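Local coordinates for protein dnab-like replicative helicase (Bacillus phage SPP1, PDB 3BH0) that probably hydrolyses ATP, through this C-terminal ATPase domain of a DnaB-family replicative helicase, to unwind duplex DNA at the phage replication fork, at residues A[53-58]-A[303-308]; A[63-68]-A[223-228]; A[77-82]-A[262-267]; A[93-98]-A[180-185]. All blocks are in the same frame, centred on the assembly; numbering follows the deposited sequence.

All four contacts tie loops or helix ends to one mixed sheet of the P-loop NTPase core. Interaction 3 holds the probable Walker A loop against strand 259-265. It meets interaction 1 where Phe305 CZ lies 3.7 Å from Gly80 O, and interaction 2 where Leu227 CD2 packs 3.7 Å from Lys81 CG. Interactions 1 and 2 touch through Tyr65 OH, 3.8 Å from Leu58 CD2. Interactions 2 and 4 share neighbouring strands: Val185 N lies 2.7 Å from Val223 O, a probable hydrogen bond. Interaction 4, its centre about 26 Å from that of interaction 3, lies across the chain's centre from the probable nucleotide loop.

Interaction 1. Residues A[53-58]-A[303-308]; sequences SGFTEL and GNFVNL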
loop_
_atom_site.group_PDB
_atom_site.type_symbol
_atom_site.label_atom_id
_atom_site.label_comp_id
_atom_site.label_asym_id
_atom_site.label_seq_id
_atom_site.Cartn_x
_atom_site.Cartn_y
_atom_site.Cartn_z
ATOM N N SER A 53 5.982 -5.844 3.765
ATOM C CA SER A 53 4.807 -5.946 2.896
ATOM C C SER A 53 4.169 -7.326 3.052
ATOM O O SER A 53 2.960 -7.470 2.905
ATOM C CB SER A 53 5.231 -5.773 1.452
ATOM O OG SER A 53 6.159 -6.779 1.102
ATOM N N GLY A 54 5.001 -8.329 3.354
ATOM C CA GLY A 54 4.570 -9.711 3.519
ATOM C C GLY A 54 4.796 -10.506 2.243
ATOM O O GLY A 54 4.511 -11.705 2.175
ATOM N N PHE A 55 5.289 -9.818 1.219
ATOM C CA PHE A 55 5.669 -10.459 -0.010
ATOM C C PHE A 55 7.173 -10.650 0.035
ATOM O O PHE A 55 7.960 -9.714 -0.175
ATOM C CB PHE A 55 5.184 -9.670 -1.231
ATOM C CG PHE A 55 3.702 -9.392 -1.215
ATOM C CD1 PHE A 55 2.783 -10.438 -1.174
ATOM C CD2 PHE A 55 3.221 -8.091 -1.219
ATOM C CE1 PHE A 55 1.409 -10.185 -1.139
ATOM C CE2 PHE A 55 1.840 -7.836 -1.192
ATOM C CZ PHE A 55 0.947 -8.884 -1.151
ATOM N N THR A 56 7.548 -11.887 0.346
ATOM C CA THR A 56 8.924 -12.298 0.604
ATOM C C THR A 56 9.952 -11.564 -0.271
ATOM O O THR A 56 10.843 -10.883 0.245
ATOM C CB THR A 56 9.045 -13.850 0.450
ATOM O OG1 THR A 56 7.961 -14.483 1.155
ATOM C CG2 THR A 56 10.379 -14.373 0.985
ATOM N N GLU A 57 9.793 -11.687 -1.587
ATOM C CA GLU A 57 10.807 -11.247 -2.535
ATOM C C GLU A 57 10.878 -9.745 -2.691
ATOM O O GLU A 57 11.858 -9.234 -3.205
ATOM C CB GLU A 57 10.593 -11.905 -3.908
ATOM C CG GLU A 57 10.931 -13.389 -3.956
ATOM C CD GLU A 57 12.340 -13.697 -3.452
ATOM O OE1 GLU A 57 13.301 -12.990 -3.856
ATOM O OE2 GLU A 57 12.478 -14.651 -2.642
ATOM N N LEU A 58 9.830 -9.044 -2.277
ATOM C CA LEU A 58 9.829 -7.589 -2.309
ATOM C C LEU A 58 10.540 -7.062 -1.061
ATOM O O LEU A 58 11.303 -6.099 -1.132
ATOM C CB LEU A 58 8.394 -7.039 -2.430
ATOM C CG LEU A 58 8.156 -5.554 -2.103
ATOM C CD1 LEU A 58 8.744 -4.660 -3.184
ATOM C CD2 LEU A 58 6.672 -5.242 -1.872
ATOM N N GLY A 303 -9.035 -12.094 -3.711
ATOM C CA GLY A 303 -8.226 -10.889 -3.596
ATOM C C GLY A 303 -6.964 -11.171 -2.811
ATOM O O GLY A 303 -6.484 -10.320 -2.051
ATOM N N ASN A 304 -6.438 -12.380 -2.997
ATOM C CA ASN A 304 -5.230 -12.821 -2.325
ATOM C C ASN A 304 -4.045 -12.959 -3.269
ATOM O O ASN A 304 -4.216 -13.115 -4.474
ATOM C CB ASN A 304 -5.475 -14.147 -1.629
ATOM C CG ASN A 304 -4.684 -14.280 -0.362
ATOM O OD1 ASN A 304 -3.546 -13.816 -0.274
ATOM N ND2 ASN A 304 -5.285 -14.914 0.639
ATOM N N PHE A 305 -2.845 -12.890 -2.700
ATOM C CA PHE A 305 -1.607 -12.966 -3.459
ATOM C C PHE A 305 -0.679 -13.998 -2.826
ATOM O O PHE A 305 -0.541 -14.069 -1.587
ATOM C CB PHE A 305 -0.917 -11.609 -3.508
ATOM C CG PHE A 305 -1.709 -10.549 -4.215
ATOM C CD1 PHE A 305 -1.358 -10.148 -5.498
ATOM C CD2 PHE A 305 -2.803 -9.942 -3.596
ATOM C CE1 PHE A 305 -2.092 -9.159 -6.155
ATOM C CE2 PHE A 305 -3.531 -8.976 -4.244
ATOM C CZ PHE A 305 -3.176 -8.575 -5.519
ATOM N N VAL A 306 -0.054 -14.796 -3.689
ATOM C CA VAL A 306 0.808 -15.879 -3.268
ATOM C C VAL A 306 2.221 -15.577 -3.713
ATOM O O VAL A 306 2.476 -15.331 -4.893
ATOM C CB VAL A 306 0.353 -17.220 -3.865
ATOM C CG1 VAL A 306 1.236 -18.373 -3.375
ATOM C CG2 VAL A 306 -1.099 -17.470 -3.521
ATOM N N ASN A 307 3.129 -15.583 -2.742
ATOM C CA ASN A 307 4.553 -15.476 -2.995
ATOM C C ASN A 307 5.051 -16.573 -3.901
ATOM O O ASN A 307 4.671 -17.731 -3.763
ATOM C CB ASN A 307 5.316 -15.523 -1.679
ATOM C CG ASN A 307 5.266 -14.217 -0.949
ATOM O OD1 ASN A 307 5.837 -13.217 -1.402
ATOM N ND2 ASN A 307 4.573 -14.201 0.182
ATOM N N LEU A 308 5.877 -16.179 -4.855
ATOM C CA LEU A 308 6.601 -17.103 -5.699
ATOM C C LEU A 308 8.044 -17.245 -5.162
ATOM O O LEU A 308 8.528 -16.368 -4.426
ATOM C CB LEU A 308 6.574 -16.590 -7.143
ATOM C CG LEU A 308 5.496 -17.150 -8.084
ATOM C CD1 LEU A 308 4.088 -17.091 -7.518
ATOM C CD2 LEU A 308 5.544 -16.479 -9.447
#
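The N-terminus of helix 56-62 is pinned here to the last strand of the sheet, 304-307, by one asparagine side chain that bridges the turn before the helix. With CG anti to its own carbonyl carbon (chi1 -78°), Asn307 sends its amide to the backbone of Gly54 and Thr56. ND2 of Asn307 donates to Gly54 O at 3.2 Å along a nearly straight N-H (169°), within the amide plane and on a carbonyl lone pair. The other branch, Asn307 OD1, takes a short but weak bond from Thr56 N (2.8 Å), bent to 119° at the hydrogen. Phe55, the N-cap residue, lies between these two anchor points, and Asn307 OD1 sits at the edge of its ring. Further along that ring, Phe55 CE1 rests 3.6 Å from CB of Phe305, whose own ring continues away from the helix start. The turn is also braced from within: Ser53 OG accepts from Phe55 N at 3.2 Å, forming an ST turn, and has a second partner in Asp59. Gly54 has backbone angles at which a CB would jam against the preceding carbonyl O. Around this junction, the Phe55 ring meets Phe84 of helix 81-93 and touches Leu296 of strand 292-299, while Phe305 meets Phe298 on that strand and reaches Ala83 on the helix.

Interaction 2. Residues A[63-68]-A[223-228]; sequences YGYKRR and VVIALS
Tyr65 has CG anti to its carbonyl carbon (chi1 -61°), which carries the ring from the loop after helix 56-62 out over the start of strand 223-228. On the strand, Val223 holds CG1 anti to the backbone N (chi1 -175°), and this places its two methyls differently: CG1 against CB at the root of the tyrosine, CG2 against the loop backbone. Ile225, two residues on and pointing to the same side of the strand, turns CG1 anti to its carbonyl carbon (chi1 -59°) and extends CD1 to the CD2–CE2 side of the ring. The contact is therefore a row of aliphatic tips along one aromatic side chain. Val223 CG1 lies 3.7 Å from Tyr65 CB, and Ile225 CD1 comes to 4.0 Å from Tyr65 CE2; both aliphatic side chains cross the tyrosine at about a right angle. Val223 CG2 presses on the loop backbone, 3.4 Å from Lys66 O. Apolar packing thus joins the two segments, and the polar tip of Tyr65 finds its partners beyond them, in Gln88 of helix 81-93 and Glu261 of strand 259-265. On the loop's other side, Lys66 folds back so that NZ donates to Gly64 O at 3.1 Å, from above the carbonyl plane. The contact joins the loop entering strand 70-74 to the start of strand 223-228, its neighbour in the parallel core of the P-loop NTPase fold; Ile184 packs beside Ile225, and Met92 of helix 81-93 touches both Ile225 and Tyr65.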
loop_
_atom_site.group_PDB
_atom_site.type_symbol
_atom_site.label_atom_id
_atom_site.label_comp_id
_atom_site.label_asym_id
_atom_site.label_seq_id
_atom_site.Cartn_x
_atom_site.Cartn_y
_atom_site.Cartn_z
ATOM N N TYR A 63 14.173 -4.718 2.345
ATOM C CA TYR A 63 14.463 -5.047 3.754
ATOM C C TYR A 63 13.396 -4.503 4.701
ATOM O O TYR A 63 13.631 -4.331 5.897
ATOM C CB TYR A 63 15.918 -4.713 4.180
ATOM C CG TYR A 63 16.902 -5.776 3.692
ATOM C CD1 TYR A 63 17.714 -5.551 2.577
ATOM C CD2 TYR A 63 16.961 -7.037 4.306
ATOM C CE1 TYR A 63 18.588 -6.529 2.109
ATOM C CE2 TYR A 63 17.835 -8.023 3.845
ATOM C CZ TYR A 63 18.647 -7.760 2.751
ATOM O OH TYR A 63 19.502 -8.736 2.281
ATOM N N GLY A 64 12.203 -4.282 4.138
ATOM C CA GLY A 64 11.066 -3.710 4.858
ATOM C C GLY A 64 10.939 -2.219 4.617
ATOM O O GLY A 64 11.895 -1.561 4.175
ATOM N N TYR A 65 9.749 -1.685 4.892
ATOM C CA TYR A 65 9.516 -0.254 4.781
ATOM C C TYR A 65 10.094 0.436 5.990
ATOM O O TYR A 65 9.946 -0.031 7.100
ATOM C CB TYR A 65 8.021 0.073 4.641
ATOM C CG TYR A 65 7.366 -0.514 3.409
ATOM C CD1 TYR A 65 7.932 -0.347 2.135
ATOM C CD2 TYR A 65 6.181 -1.242 3.517
ATOM C CE1 TYR A 65 7.337 -0.887 1.010
ATOM C CE2 TYR A 65 5.574 -1.790 2.392
ATOM C CZ TYR A 65 6.151 -1.609 1.142
ATOM O OH TYR A 65 5.532 -2.157 0.032
ATOM N N LYS A 66 10.762 1.554 5.756
ATOM C CA LYS A 66 11.431 2.288 6.825
ATOM C C LYS A 66 10.534 3.407 7.322
ATOM O O LYS A 66 9.843 4.055 6.537
ATOM C CB LYS A 66 12.766 2.896 6.345
ATOM C CG LYS A 66 13.690 1.957 5.545
ATOM C CD LYS A 66 14.080 0.682 6.307
ATOM C CE LYS A 66 14.963 -0.200 5.431
ATOM N NZ LYS A 66 14.635 -1.634 5.655
ATOM N N ARG A 67 10.583 3.632 8.628
ATOM C CA ARG A 67 9.943 4.764 9.282
ATOM C C ARG A 67 9.921 6.097 8.495
ATOM O O ARG A 67 9.083 6.946 8.749
ATOM C CB ARG A 67 10.589 4.977 10.653
ATOM C CG ARG A 67 10.551 3.757 11.571
ATOM C CD ARG A 67 9.614 3.976 12.767
ATOM N NE ARG A 67 9.919 3.068 13.879
ATOM C CZ ARG A 67 9.461 3.204 15.129
ATOM N NH1 ARG A 67 8.670 4.227 15.459
ATOM N NH2 ARG A 67 9.798 2.306 16.058
ATOM N N ARG A 68 10.796 6.306 7.531
ATOM C CA ARG A 68 10.705 7.569 6.783
ATOM C C ARG A 68 10.079 7.465 5.369
ATOM O O ARG A 68 9.803 8.487 4.719
ATOM C CB ARG A 68 12.095 8.237 6.739
ATOM C CG ARG A 68 13.039 7.764 5.635
ATOM C CD ARG A 68 13.222 8.841 4.552
ATOM N NE ARG A 68 13.958 8.306 3.406
ATOM C CZ ARG A 68 14.299 8.988 2.313
ATOM N NH1 ARG A 68 13.977 10.264 2.159
ATOM N NH2 ARG A 68 14.975 8.377 1.353
ATOM N N VAL A 223 5.591 5.295 7.945
ATOM C CA VAL A 223 5.521 4.857 6.551
ATOM C C VAL A 223 4.234 5.397 5.923
ATOM O O VAL A 223 3.153 5.176 6.446
ATOM C CB VAL A 223 5.560 3.321 6.407
ATOM C CG1 VAL A 223 5.618 2.924 4.912
ATOM C CG2 VAL A 223 6.760 2.742 7.167
ATOM N N VAL A 224 4.362 6.134 4.828
ATOM C CA VAL A 224 3.198 6.535 4.039
ATOM C C VAL A 224 3.173 5.700 2.771
ATOM O O VAL A 224 4.181 5.600 2.077
ATOM C CB VAL A 224 3.207 8.033 3.717
ATOM C CG1 VAL A 224 2.003 8.415 2.870
ATOM C CG2 VAL A 224 3.217 8.833 5.024
ATOM N N ILE A 225 2.031 5.054 2.533
ATOM C CA ILE A 225 1.780 4.272 1.331
ATOM C C ILE A 225 0.574 4.868 0.588
ATOM O O ILE A 225 -0.574 4.726 1.021
ATOM C CB ILE A 225 1.558 2.764 1.623
ATOM C CG1 ILE A 225 2.781 2.149 2.321
ATOM C CG2 ILE A 225 1.328 2.022 0.338
ATOM C CD1 ILE A 225 2.568 0.743 2.836
ATOM N N ALA A 226 0.855 5.553 -0.516
ATOM C CA ALA A 226 -0.183 6.118 -1.338
ATOM C C ALA A 226 -0.399 5.307 -2.624
ATOM O O ALA A 226 0.539 5.041 -3.396
ATOM C CB ALA A 226 0.114 7.590 -1.652
ATOM N N LEU A 227 -1.652 4.902 -2.821
ATOM C CA LEU A 227 -2.135 4.363 -4.076
ATOM C C LEU A 227 -2.312 5.518 -5.062
ATOM O O LEU A 227 -2.705 6.619 -4.679
ATOM C CB LEU A 227 -3.462 3.611 -3.870
ATOM C CG LEU A 227 -3.389 2.128 -3.503
ATOM C CD1 LEU A 227 -2.588 1.917 -2.234
ATOM C CD2 LEU A 227 -4.772 1.507 -3.355
ATOM N N SER A 228 -2.029 5.242 -6.331
ATOM C CA SER A 228 -2.053 6.251 -7.365
ATOM C C SER A 228 -2.529 5.658 -8.676
ATOM O O SER A 228 -2.171 4.533 -9.045
ATOM C CB SER A 228 -0.663 6.864 -7.549
ATOM O OG SER A 228 -0.618 7.657 -8.722
#

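Interaction 3. Residues A[77-82]-A[262-267]; sequences PSMGKT and FLYRDD
Leu263 opens the contact on strand 259-265, facing the loop that leads into helix 81-93; that loop has the sequence and strand-loop-helix shape of a Walker A motif, consistent with a nucleotide phosphate site. Leu263 CD2 comes 3.6 Å from Lys81 CA, at the first turn of the helix, while Leu263 CB packs on Met79 CB. Lys81 carries NZ away from this strand to Ala75 O. Gly80, the N-cap residue, lies between Met79 and Lys81 with backbone angles at which a CB would jam against the preceding carbonyl O. Tyr264 points its CB away from the loop, yet CD1 of its ring still meets Met79 CE at 3.7 Å. Met79 gets there by bending at both chi2 (-67°) and chi3, which lays its thioether along the strand backbone. The next residue, Arg265, uses both backbone and side chain. Its N donates a weak hydrogen bond to Met79 SD at 3.4 Å, and its side chain, CG anti to the backbone N (chi1 -169°), leaves the strand toward the loop before bending at chi3. At the guanidinium edge, Arg265 NH1 donates to Ser78 O at 2.7 Å, nearly along the C=O axis, with the N-H bent to 132°. Asp267, two residues on, fixes the guanidinium by a salt bridge from OD1 to Arg265 NE at 3.1 Å.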
loop_
_atom_site.group_PDB
_atom_site.type_symbol
_atom_site.label_atom_id
_atom_site.label_comp_id
_atom_site.label_asym_id
_atom_site.label_seq_id
_atom_site.Cartn_x
_atom_site.Cartn_y
_atom_site.Cartn_z
ATOM N N PRO A 77 -6.470 0.552 -13.923
ATOM C CA PRO A 77 -7.570 -0.239 -13.358
ATOM C C PRO A 77 -7.437 -1.744 -13.636
ATOM O O PRO A 77 -6.919 -2.144 -14.682
ATOM C CB PRO A 77 -8.807 0.317 -14.075
ATOM C CG PRO A 77 -8.406 1.664 -14.547
ATOM C CD PRO A 77 -6.958 1.591 -14.844
ATOM N N SER A 78 -7.898 -2.555 -12.689
ATOM C CA SER A 78 -7.998 -4.014 -12.856
ATOM C C SER A 78 -6.688 -4.775 -12.727
ATOM O O SER A 78 -6.636 -5.955 -13.080
ATOM C CB SER A 78 -8.643 -4.379 -14.204
ATOM O OG SER A 78 -10.019 -4.070 -14.218
ATOM N N MET A 79 -5.635 -4.117 -12.254
ATOM C CA MET A 79 -4.351 -4.785 -12.059
ATOM C C MET A 79 -4.216 -5.423 -10.670
ATOM O O MET A 79 -3.279 -6.177 -10.431
ATOM C CB MET A 79 -3.209 -3.813 -12.298
ATOM C CG MET A 79 -3.247 -3.098 -13.652
ATOM S SD MET A 79 -2.989 -4.145 -15.124
ATOM C CE MET A 79 -2.065 -2.990 -16.109
ATOM N N GLY A 80 -5.144 -5.122 -9.763
ATOM C CA GLY A 80 -5.140 -5.705 -8.416
ATOM C C GLY A 80 -4.755 -4.782 -7.259
ATOM O O GLY A 80 -4.571 -5.240 -6.125
ATOM N N LYS A 81 -4.672 -3.487 -7.561
ATOM C CA LYS A 81 -4.177 -2.415 -6.672
ATOM C C LYS A 81 -4.773 -2.402 -5.270
ATOM O O LYS A 81 -4.037 -2.372 -4.289
ATOM C CB LYS A 81 -4.427 -1.070 -7.362
ATOM C CG LYS A 81 -3.833 0.166 -6.709
ATOM C CD LYS A 81 -3.811 1.332 -7.709
ATOM C CE LYS A 81 -5.200 1.889 -7.994
ATOM N NZ LYS A 81 -5.256 2.534 -9.338
ATOM N N THR A 82 -6.100 -2.408 -5.188
ATOM C CA THR A 82 -6.800 -2.383 -3.897
ATOM C C THR A 82 -6.567 -3.672 -3.108
ATOM O O THR A 82 -6.156 -3.634 -1.944
ATOM C CB THR A 82 -8.332 -2.124 -4.063
ATOM O OG1 THR A 82 -8.532 -0.886 -4.756
ATOM C CG2 THR A 82 -9.023 -2.033 -2.696
ATOM N N PHE A 262 4.757 -0.428 -9.312
ATOM C CA PHE A 262 3.719 -0.591 -10.316
ATOM C C PHE A 262 3.195 -2.022 -10.283
ATOM O O PHE A 262 3.939 -2.959 -9.988
ATOM C CB PHE A 262 4.264 -0.308 -11.716
ATOM C CG PHE A 262 4.658 1.125 -11.960
ATOM C CD1 PHE A 262 3.847 2.171 -11.557
ATOM C CD2 PHE A 262 5.822 1.418 -12.656
ATOM C CE1 PHE A 262 4.213 3.502 -11.815
ATOM C CE2 PHE A 262 6.193 2.739 -12.934
ATOM C CZ PHE A 262 5.388 3.780 -12.507
ATOM N N LEU A 263 1.909 -2.171 -10.570
ATOM C CA LEU A 263 1.292 -3.474 -10.764
ATOM C C LEU A 263 0.893 -3.639 -12.223
ATOM O O LEU A 263 0.372 -2.723 -12.852
ATOM C CB LEU A 263 0.070 -3.649 -9.863
ATOM C CG LEU A 263 0.181 -4.113 -8.400
ATOM C CD1 LEU A 263 1.563 -3.998 -7.767
ATOM C CD2 LEU A 263 -0.800 -3.328 -7.586
ATOM N N TYR A 264 1.155 -4.819 -12.759
ATOM C CA TYR A 264 0.782 -5.159 -14.110
ATOM C C TYR A 264 0.312 -6.590 -14.098
ATOM O O TYR A 264 0.995 -7.469 -13.574
ATOM C CB TYR A 264 1.987 -4.993 -15.024
ATOM C CG TYR A 264 1.771 -5.408 -16.453
ATOM C CD1 TYR A 264 1.089 -4.582 -17.340
ATOM C CD2 TYR A 264 2.272 -6.615 -16.926
ATOM C CE1 TYR A 264 0.904 -4.955 -18.660
ATOM C CE2 TYR A 264 2.090 -7.001 -18.237
ATOM C CZ TYR A 264 1.408 -6.173 -19.101
ATOM O OH TYR A 264 1.228 -6.549 -20.410
ATOM N N ARG A 265 -0.868 -6.812 -14.662
ATOM C CA ARG A 265 -1.450 -8.145 -14.749
ATOM C C ARG A 265 -1.598 -8.489 -16.237
ATOM O O ARG A 265 -2.536 -8.043 -16.890
ATOM C CB ARG A 265 -2.782 -8.137 -14.012
ATOM C CG ARG A 265 -3.397 -9.490 -13.777
ATOM C CD ARG A 265 -4.720 -9.337 -13.051
ATOM N NE ARG A 265 -5.750 -10.117 -13.725
ATOM C CZ ARG A 265 -6.811 -9.608 -14.347
ATOM N NH1 ARG A 265 -7.028 -8.299 -14.365
ATOM N NH2 ARG A 265 -7.668 -10.423 -14.946
ATOM N N ASP A 266 -0.644 -9.249 -16.777
ATOM C CA ASP A 266 -0.539 -9.464 -18.235
ATOM C C ASP A 266 -1.815 -10.004 -18.885
ATOM O O ASP A 266 -2.126 -9.648 -20.029
ATOM C CB ASP A 266 0.670 -10.356 -18.603
ATOM C CG ASP A 266 0.988 -10.343 -20.109
ATOM O OD1 ASP A 266 2.033 -9.796 -20.522
ATOM O OD2 ASP A 266 0.202 -10.871 -20.907
ATOM N N ASP A 267 -2.546 -10.852 -18.159
ATOM C CA ASP A 267 -3.708 -11.539 -18.735
ATOM C C ASP A 267 -4.970 -10.674 -18.822
ATOM O O ASP A 267 -5.973 -11.095 -19.409
ATOM C CB ASP A 267 -3.967 -12.923 -18.076
ATOM C CG ASP A 267 -4.366 -12.829 -16.605
ATOM O OD1 ASP A 267 -4.598 -11.708 -16.104
ATOM O OD2 ASP A 267 -4.455 -13.886 -15.946
#

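Interaction 4. Residues A[93-98]-A[180-185]; sequences SDNDDV and GKRVIV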
loop_
_atom_site.group_PDB
_atom_site.type_symbol
_atom_site.label_atom_id
_atom_site.label_comp_id
_atom_site.label_asym_id
_atom_site.label_seq_id
_atom_site.Cartn_x
_atom_site.Cartn_y
_atom_site.Cartn_z
ATOM N N SER A 93 -0.274 -5.632 9.737
ATOM C CA SER A 93 -1.026 -5.795 10.966
ATOM C C SER A 93 -0.562 -7.039 11.707
ATOM O O SER A 93 -0.503 -7.044 12.934
ATOM C CB SER A 93 -2.517 -5.889 10.678
ATOM O OG SER A 93 -3.232 -6.204 11.862
ATOM N N ASP A 94 -0.214 -8.080 10.954
ATOM C CA ASP A 94 0.250 -9.349 11.515
ATOM C C ASP A 94 1.642 -9.290 12.162
ATOM O O ASP A 94 1.983 -10.134 12.987
ATOM C CB ASP A 94 0.221 -10.444 10.443
ATOM C CG ASP A 94 -1.192 -10.901 10.095
ATOM O OD1 ASP A 94 -2.179 -10.427 10.711
ATOM O OD2 ASP A 94 -1.300 -11.746 9.184
ATOM N N ASN A 95 2.449 -8.309 11.786
ATOM C CA ASN A 95 3.705 -8.050 12.485
ATOM C C ASN A 95 3.437 -7.251 13.761
ATOM O O ASN A 95 4.357 -6.891 14.483
ATOM C CB ASN A 95 4.638 -7.251 11.579
ATOM C CG ASN A 95 6.004 -7.876 11.449
ATOM O OD1 ASN A 95 7.021 -7.226 11.716
ATOM N ND2 ASN A 95 6.045 -9.137 11.010
ATOM N N ASP A 96 2.160 -6.984 14.024
ATOM C CA ASP A 96 1.700 -6.128 15.128
ATOM C C ASP A 96 2.082 -4.651 14.935
ATOM O O ASP A 96 2.178 -3.879 15.900
ATOM C CB ASP A 96 2.134 -6.662 16.500
ATOM C CG ASP A 96 1.133 -6.315 17.601
ATOM O OD1 ASP A 96 1.403 -5.350 18.364
ATOM O OD2 ASP A 96 0.071 -6.994 17.686
ATOM N N ASP A 97 2.285 -4.264 13.677
ATOM C CA ASP A 97 2.406 -2.861 13.323
ATOM C C ASP A 97 0.990 -2.323 13.183
ATOM O O ASP A 97 0.038 -3.112 13.063
ATOM C CB ASP A 97 3.207 -2.700 12.031
ATOM C CG ASP A 97 4.657 -3.138 12.187
ATOM O OD1 ASP A 97 5.345 -2.590 13.074
ATOM O OD2 ASP A 97 5.108 -4.030 11.430
ATOM N N VAL A 98 0.855 -0.996 13.224
ATOM C CA VAL A 98 -0.441 -0.318 13.178
ATOM C C VAL A 98 -0.695 0.274 11.789
ATOM O O VAL A 98 0.103 1.066 11.289
ATOM C CB VAL A 98 -0.526 0.799 14.257
ATOM C CG1 VAL A 98 -1.869 1.532 14.206
ATOM C CG2 VAL A 98 -0.296 0.221 15.646
ATOM N N GLY A 180 4.903 2.042 21.417
ATOM C CA GLY A 180 6.153 1.821 20.684
ATOM C C GLY A 180 5.966 1.326 19.262
ATOM O O GLY A 180 6.899 0.772 18.656
ATOM N N LYS A 181 4.763 1.534 18.728
ATOM C CA LYS A 181 4.371 0.899 17.476
ATOM C C LYS A 181 4.666 1.771 16.268
ATOM O O LYS A 181 4.352 2.962 16.254
ATOM C CB LYS A 181 2.886 0.539 17.505
ATOM C CG LYS A 181 2.453 -0.314 18.679
ATOM C CD LYS A 181 2.714 -1.787 18.429
ATOM C CE LYS A 181 1.827 -2.631 19.322
ATOM N NZ LYS A 181 0.387 -2.566 18.909
ATOM N N ARG A 182 5.272 1.166 15.257
ATOM C CA ARG A 182 5.414 1.817 13.960
ATOM C C ARG A 182 4.067 1.843 13.226
ATOM O O ARG A 182 3.467 0.788 12.994
ATOM C CB ARG A 182 6.527 1.160 13.127
ATOM C CG ARG A 182 7.053 -0.161 13.682
ATOM C CD ARG A 182 8.267 -0.668 12.911
ATOM N NE ARG A 182 8.044 -2.043 12.472
ATOM C CZ ARG A 182 8.976 -2.853 11.981
ATOM N NH1 ARG A 182 10.229 -2.449 11.866
ATOM N NH2 ARG A 182 8.645 -4.081 11.605
ATOM N N VAL A 183 3.595 3.061 12.934
ATOM C CA VAL A 183 2.334 3.348 12.230
ATOM C C VAL A 183 2.557 3.377 10.713
ATOM O O VAL A 183 3.586 3.863 10.234
ATOM C CB VAL A 183 1.739 4.718 12.687
ATOM C CG1 VAL A 183 0.450 5.071 11.946
ATOM C CG2 VAL A 183 1.486 4.731 14.185
ATOM N N ILE A 184 1.591 2.859 9.956
ATOM C CA ILE A 184 1.677 2.873 8.496
ATOM C C ILE A 184 0.434 3.553 7.950
ATOM O O ILE A 184 -0.678 3.118 8.222
ATOM C CB ILE A 184 1.826 1.446 7.926
ATOM C CG1 ILE A 184 3.058 0.765 8.522
ATOM C CG2 ILE A 184 1.892 1.464 6.374
ATOM C CD1 ILE A 184 2.752 -0.519 9.232
ATOM N N VAL A 185 0.617 4.627 7.192
ATOM C CA VAL A 185 -0.521 5.379 6.655
ATOM C C VAL A 185 -0.783 4.982 5.201
ATOM O O VAL A 185 0.007 5.300 4.321
ATOM C CB VAL A 185 -0.299 6.909 6.816
ATOM C CG1 VAL A 185 -1.526 7.708 6.394
ATOM C CG2 VAL A 185 0.077 7.223 8.273
#
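Val98 O is the best-held polar atom, gripped twice from the neighbouring strand: Ile184 N donates to it at 2.7 Å, nearly along the carbonyl axis, and Val183 CA adds a CA-H...O contact at 3.3 Å from Val98 O. The backbones join here as parallel strands, and Val98 N completes the pairing by donating to Arg182 O at 3.2 Å. Among the side chains, Asp97 OD1 takes a strong charged bond from Arg182 NE at 2.8 Å, with an N-H angle of 161°. The oxygen lies in the guanidinium plane, but the arginine meets it from above the carboxylate plane, the two groups being turned 38° against each other. A bend at chi3 (-127°) swings the guanidinium across Asp97, and Arg182 NH1 has a further hold on Thr49 O, so the group is tied at two points. A second, more exposed salt bridge joins Asp96 OD1 to Lys181 NZ at 3.0 Å. Asp96 is the positive-phi residue of the Schellman motif that follows helix 81-93, and its salt bridge ties this turn to the loop before strand 183-188. Val98 CG2 packs crosswise on Lys181 CB at 3.7 Å, and Ile184 CD1 lies 3.6 Å from Asp97 CB. In the P-loop NTPase sheet, strand 183-188 lies between 98-103 and 223-228, and Thr174 of helix 164-176 touches Val98 and Val183.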